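Local coordinates for protein D-alanine--D-alanine ligase (Acinetobacter baumannii ACICU, PDB 5D8D) that catalyses the ATP-dependent joining of two D-alanines into D-alanyl-D-alanine, a building block for bacterial peptidoglycan, at residues Ala11-Gly16 with Glu43-Gln48; Ala22-Ser27 with Ile63-Arg68. All blocks are in the same frame, centred on the assembly; numbering follows the deposited sequence.

Contact 1: Ala11-Gly16 with Glu43-Gln48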
loop_
_atom_site.group_PDB
_atom_site.type_symbol
_atom_site.label_atom_id
_atom_site.label_comp_id
_atom_site.label_asym_id
_atom_site.label_seq_id
_atom_site.Cartn_x
_atom_site.Cartn_y
_atom_site.Cartn_z
ATOM N N ALA A 11 10.986 8.882 20.176
ATOM C CA ALA A 11 10.602 7.513 20.479
ATOM C C ALA A 11 11.273 6.557 19.512
ATOM O O ALA A 11 11.108 6.689 18.309
ATOM C CB ALA A 11 9.102 7.351 20.392
ATOM N N VAL A 12 12.025 5.600 20.040
ATOM C CA VAL A 12 12.599 4.541 19.234
ATOM C C VAL A 12 11.649 3.363 19.325
ATOM O O VAL A 12 11.530 2.714 20.380
ATOM C CB VAL A 12 13.988 4.171 19.707
ATOM C CG1 VAL A 12 14.516 2.978 18.926
ATOM C CG2 VAL A 12 14.901 5.367 19.512
ATOM N N LEU A 13 10.979 3.115 18.205
ATOM C CA LEU A 13 9.908 2.147 18.125
ATOM C C LEU A 13 10.541 0.792 17.840
ATOM O O LEU A 13 11.161 0.626 16.801
ATOM C CB LEU A 13 8.895 2.565 17.022
ATOM C CG LEU A 13 7.474 3.176 17.234
ATOM C CD1 LEU A 13 7.139 3.589 18.633
ATOM C CD2 LEU A 13 7.204 4.329 16.289
ATOM N N LEU A 14 10.380 -0.167 18.752
ATOM C CA LEU A 14 11.146 -1.429 18.731
ATOM C C LEU A 14 10.350 -2.614 19.296
ATOM O O LEU A 14 9.436 -2.441 20.087
ATOM C CB LEU A 14 12.445 -1.265 19.531
ATOM C CG LEU A 14 12.443 -1.486 21.068
ATOM C CD1 LEU A 14 13.833 -1.353 21.664
ATOM C CD2 LEU A 14 11.548 -0.512 21.777
ATOM N N GLY A 15 10.727 -3.828 18.901
ATOM C CA GLY A 15 10.034 -5.061 19.330
ATOM C C GLY A 15 8.811 -5.343 18.485
ATOM O O GLY A 15 8.904 -5.793 17.365
ATOM N N GLY A 16 7.646 -5.054 19.035
ATOM C CA GLY A 16 6.408 -5.129 18.301
ATOM C C GLY A 16 5.853 -6.520 18.344
ATOM O O GLY A 16 6.244 -7.317 19.182
ATOM N N GLU A 43 13.967 7.355 23.888
ATOM C CA GLU A 43 13.370 6.373 24.810
ATOM C C GLU A 43 12.829 5.221 23.996
ATOM O O GLU A 43 12.186 5.403 22.974
ATOM C CB GLU A 43 12.241 6.985 25.652
ATOM C CG GLU A 43 12.615 8.291 26.349
ATOM C CD GLU A 43 11.488 8.923 27.195
ATOM O OE1 GLU A 43 10.298 8.600 26.979
ATOM O OE2 GLU A 43 11.797 9.764 28.087
ATOM N N ALA A 44 13.100 4.019 24.434
ATOM C CA ALA A 44 12.414 2.870 23.876
ATOM C C ALA A 44 10.854 2.964 23.976
ATOM O O ALA A 44 10.289 3.418 24.970
ATOM C CB ALA A 44 12.924 1.614 24.579
ATOM N N PHE A 45 10.163 2.550 22.918
ATOM C CA PHE A 45 8.710 2.490 22.910
ATOM C C PHE A 45 8.389 1.206 22.225
ATOM O O PHE A 45 8.604 1.083 21.013
ATOM C CB PHE A 45 8.144 3.659 22.105
ATOM C CG PHE A 45 6.676 3.878 22.290
ATOM C CD1 PHE A 45 5.751 2.924 21.911
ATOM C CD2 PHE A 45 6.217 5.064 22.798
ATOM C CE1 PHE A 45 4.405 3.131 22.073
ATOM C CE2 PHE A 45 4.874 5.277 22.961
ATOM C CZ PHE A 45 3.967 4.317 22.589
ATOM N N ASP A 46 7.848 0.265 22.987
ATOM C CA ASP A 46 7.506 -1.028 22.468
ATOM C C ASP A 46 6.009 -1.105 22.323
ATOM O O ASP A 46 5.319 -1.302 23.334
ATOM C CB ASP A 46 8.015 -2.157 23.380
ATOM C CG ASP A 46 7.874 -3.515 22.731
ATOM O OD1 ASP A 46 7.167 -3.634 21.686
ATOM O OD2 ASP A 46 8.480 -4.471 23.240
ATOM N N PRO A 47 5.490 -1.014 21.066
ATOM C CA PRO A 47 4.032 -0.940 20.899
ATOM C C PRO A 47 3.277 -2.206 21.221
ATOM O O PRO A 47 2.048 -2.166 21.275
ATOM C CB PRO A 47 3.856 -0.538 19.439
ATOM C CG PRO A 47 5.080 -1.050 18.775
ATOM C CD PRO A 47 6.187 -0.917 19.774
ATOM N N GLN A 48 3.977 -3.313 21.423
ATOM C CA GLN A 48 3.359 -4.493 22.018
ATOM C C GLN A 48 2.924 -4.235 23.476
ATOM O O GLN A 48 1.896 -4.734 23.877
ATOM C CB GLN A 48 4.294 -5.712 21.971
ATOM C CG GLN A 48 3.614 -7.043 22.342
ATOM C CD GLN A 48 4.604 -8.184 22.607
ATOM O OE1 GLN A 48 5.151 -8.331 23.730
ATOM N NE2 GLN A 48 4.828 -9.015 21.576
#

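Contact 2: Ala22-Ser27 with Ile63-Arg68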
loop_
_atom_site.group_PDB
_atom_site.type_symbol
_atom_site.label_atom_id
_atom_site.label_comp_id
_atom_site.label_asym_id
_atom_site.label_seq_id
_atom_site.Cartn_x
_atom_site.Cartn_y
_atom_site.Cartn_z
ATOM N N ALA A 22 12.334 -10.263 17.963
ATOM C CA ALA A 22 13.670 -10.396 18.599
ATOM C C ALA A 22 14.735 -9.584 17.861
ATOM O O ALA A 22 15.504 -8.867 18.497
ATOM C CB ALA A 22 14.100 -11.847 18.710
ATOM N N VAL A 23 14.722 -9.645 16.528
ATOM C CA VAL A 23 15.617 -8.849 15.718
ATOM C C VAL A 23 15.341 -7.354 15.967
ATOM O O VAL A 23 16.289 -6.544 16.084
ATOM C CB VAL A 23 15.514 -9.218 14.202
ATOM C CG1 VAL A 23 16.438 -8.353 13.387
ATOM C CG2 VAL A 23 15.908 -10.677 13.968
ATOM N N SER A 24 14.064 -7.002 16.091
ATOM C CA SER A 24 13.652 -5.603 16.315
ATOM C C SER A 24 14.157 -5.083 17.669
ATOM O O SER A 24 14.717 -3.986 17.731
ATOM C CB SER A 24 12.130 -5.471 16.229
ATOM O OG SER A 24 11.705 -4.128 16.340
ATOM N N LEU A 25 14.007 -5.882 18.734
ATOM C CA LEU A 25 14.632 -5.546 20.045
ATOM C C LEU A 25 16.133 -5.278 19.874
ATOM O O LEU A 25 16.643 -4.322 20.435
ATOM C CB LEU A 25 14.460 -6.651 21.077
ATOM C CG LEU A 25 13.009 -6.998 21.391
ATOM C CD1 LEU A 25 12.966 -8.259 22.209
ATOM C CD2 LEU A 25 12.319 -5.852 22.098
ATOM N N ASP A 26 16.827 -6.083 19.065
ATOM C CA ASP A 26 18.258 -5.883 18.873
ATOM C C ASP A 26 18.503 -4.568 18.107
ATOM O O ASP A 26 19.239 -3.722 18.577
ATOM C CB ASP A 26 18.836 -7.143 18.204
ATOM C CG ASP A 26 20.305 -7.076 17.946
ATOM O OD1 ASP A 26 20.908 -6.054 18.242
ATOM O OD2 ASP A 26 20.865 -8.059 17.396
ATOM N N SER A 27 17.826 -4.343 16.979
ATOM C CA SER A 27 17.951 -3.039 16.275
ATOM C C SER A 27 17.652 -1.836 17.177
ATOM O O SER A 27 18.381 -0.830 17.189
ATOM C CB SER A 27 17.034 -2.994 15.045
ATOM O OG SER A 27 17.461 -3.956 14.094
ATOM N N ILE A 63 11.774 4.501 13.539
ATOM C CA ILE A 63 11.072 3.211 13.420
ATOM C C ILE A 63 12.068 2.108 13.083
ATOM O O ILE A 63 12.799 2.167 12.098
ATOM C CB ILE A 63 9.986 3.205 12.332
ATOM C CG1 ILE A 63 8.901 4.279 12.614
ATOM C CG2 ILE A 63 9.346 1.819 12.235
ATOM C CD1 ILE A 63 7.942 4.525 11.478
ATOM N N VAL A 64 12.060 1.069 13.901
ATOM C CA VAL A 64 12.944 -0.045 13.708
ATOM C C VAL A 64 12.186 -1.313 14.130
ATOM O O VAL A 64 12.762 -2.284 14.633
ATOM C CB VAL A 64 14.246 0.325 14.439
ATOM C CG1 VAL A 64 14.406 -0.356 15.776
ATOM C CG2 VAL A 64 15.431 0.205 13.536
ATOM N N LEU A 65 10.875 -1.297 13.834
ATOM C CA LEU A 65 9.983 -2.453 13.943
ATOM C C LEU A 65 10.051 -3.217 12.639
ATOM O O LEU A 65 9.593 -2.733 11.642
ATOM C CB LEU A 65 8.531 -1.989 14.119
ATOM C CG LEU A 65 8.162 -1.294 15.412
ATOM C CD1 LEU A 65 6.857 -0.526 15.288
ATOM C CD2 LEU A 65 8.064 -2.322 16.529
ATOM N N HIS A 66 10.579 -4.427 12.649
ATOM C CA HIS A 66 10.632 -5.216 11.447
ATOM C C HIS A 66 9.391 -6.098 11.337
ATOM O O HIS A 66 8.855 -6.584 12.352
ATOM C CB HIS A 66 11.896 -6.056 11.423
ATOM C CG HIS A 66 13.116 -5.290 11.767
ATOM N ND1 HIS A 66 13.562 -4.231 11.015
ATOM C CD2 HIS A 66 13.967 -5.391 12.806
ATOM C CE1 HIS A 66 14.655 -3.731 11.554
ATOM N NE2 HIS A 66 14.918 -4.412 12.648
ATOM N N GLY A 67 8.963 -6.297 10.088
ATOM C CA GLY A 67 7.841 -7.164 9.749
ATOM C C GLY A 67 6.459 -6.576 10.036
ATOM O O GLY A 67 6.286 -5.371 10.206
ATOM N N ARG A 68 5.489 -7.477 10.100
ATOM C CA ARG A 68 4.071 -7.183 10.252
ATOM C C ARG A 68 3.892 -6.205 11.403
ATOM O O ARG A 68 4.421 -6.383 12.484
ATOM C CB ARG A 68 3.298 -8.516 10.399
ATOM C CG ARG A 68 1.833 -8.548 10.873
ATOM C CD ARG A 68 1.738 -8.845 12.377
ATOM N NE ARG A 68 0.834 -9.941 12.764
ATOM C CZ ARG A 68 -0.443 -9.813 13.159
ATOM N NH1 ARG A 68 -1.068 -8.623 13.203
ATOM N NH2 ARG A 68 -1.126 -10.913 13.500
#

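Contact 1: Ala11-Gly16 with Glu43-Gln48
D46 and G16 meet just beyond the paired ends of two parallel strands, where the D46 carboxylate takes over from backbone pairing. Its CG lies anti to the backbone N (chi1 -170°), and OD1 accepts from G16 N at 3.0 Å on the syn side, 31° out of the carboxylate plane. Q48 N reaches the same oxygen at 3.2 Å from above the plane, on the opposite face, closing an Asx turn. OD2 forms a salt bridge with R21 of helix 21-37.

Upstream, V12 N to E43 O, F45 N to V12 O and L14 N to F45 O bond strands 9-13 and 41-45, which helix 21-37 links into a beta-alpha-beta unit of the N-terminal domain. On one face, L13 and F45 lie side by side and point the same way, L13 CD1 resting 3.6 Å from F45 CB, while A11 CB sits near F45 CB. L14 CG lies between the backbone N and the carbonyl carbon (chi1 86°); its CD2 comes 3.4 Å from F45 O and meets A44 CB, which shares the face of V12.

L14 O also stands 3.0 Å from D46 OD1, an approach of two acceptors. The two N-H groups on OD1 and the R21 guanidinium on OD2 probably offset that repulsion and stabilise the carboxylate as an anion. Through the G16 bond it joins the turn to the loop after strand 9-13.

Contact 2: Ala22-Ser27 with Ile63-Arg68
S24 OG is gripped from two directions: it donates to V64 O at 2.7 Å and accepts from G15 N in the loop after strand 9-13. Its position anti to the backbone N (chi1 -176°) carries the hydroxyl across to the 63-68 segment.

One turn further along the helix, S27 OG meets H66 NE2 at 3.0 Å, at the edge of the imidazole and near its plane; either group could be the donor. The ring is held at its other nitrogen too, ND1 bonding to V272 O, and S27 OG is also reached by M275 N, so both groups are tied to the 272-275 segment. H66 CD2 packs 3.5 Å from S24 CA, and V64 O lies over one ring face, offset toward the rim. V23 CG1 meets H66 CD2 at 3.9 Å, the two side chains crossing at about a right angle.

The H66 side chain is about 6 Å from that of N270, a predicted magnesium ligand. Here the N-terminal part of helix 21-37 packs against the loop leaving strand 60-63, while L65, turned away from the helix, touches L13 of strand 9-13 and I75 of helix 74-81.

How the contacts relate
From the N terminus, the chain runs through strand 9-13, helix 21-37 and strand 41-45, and contact 1 closes this beta-alpha-beta unit by pairing its two strands. Contact 2 starts inside that loop, on the helix, and closes only after strand 60-63, so the two closures cross rather than nest. Strand 9-13 is the middle of the three-stranded parallel sheet, with 41-45 and 60-63 flanking it. The contacts, with centres 9 Å apart, meet directly: L13 O lies 3.1 Å from V64 N, a probable hydrogen bond, and L14 C packs on L65 CD2. Together they bring the C-terminal ends of the three strands, and the loops that follow, to the N-terminal turns of helix 21-37.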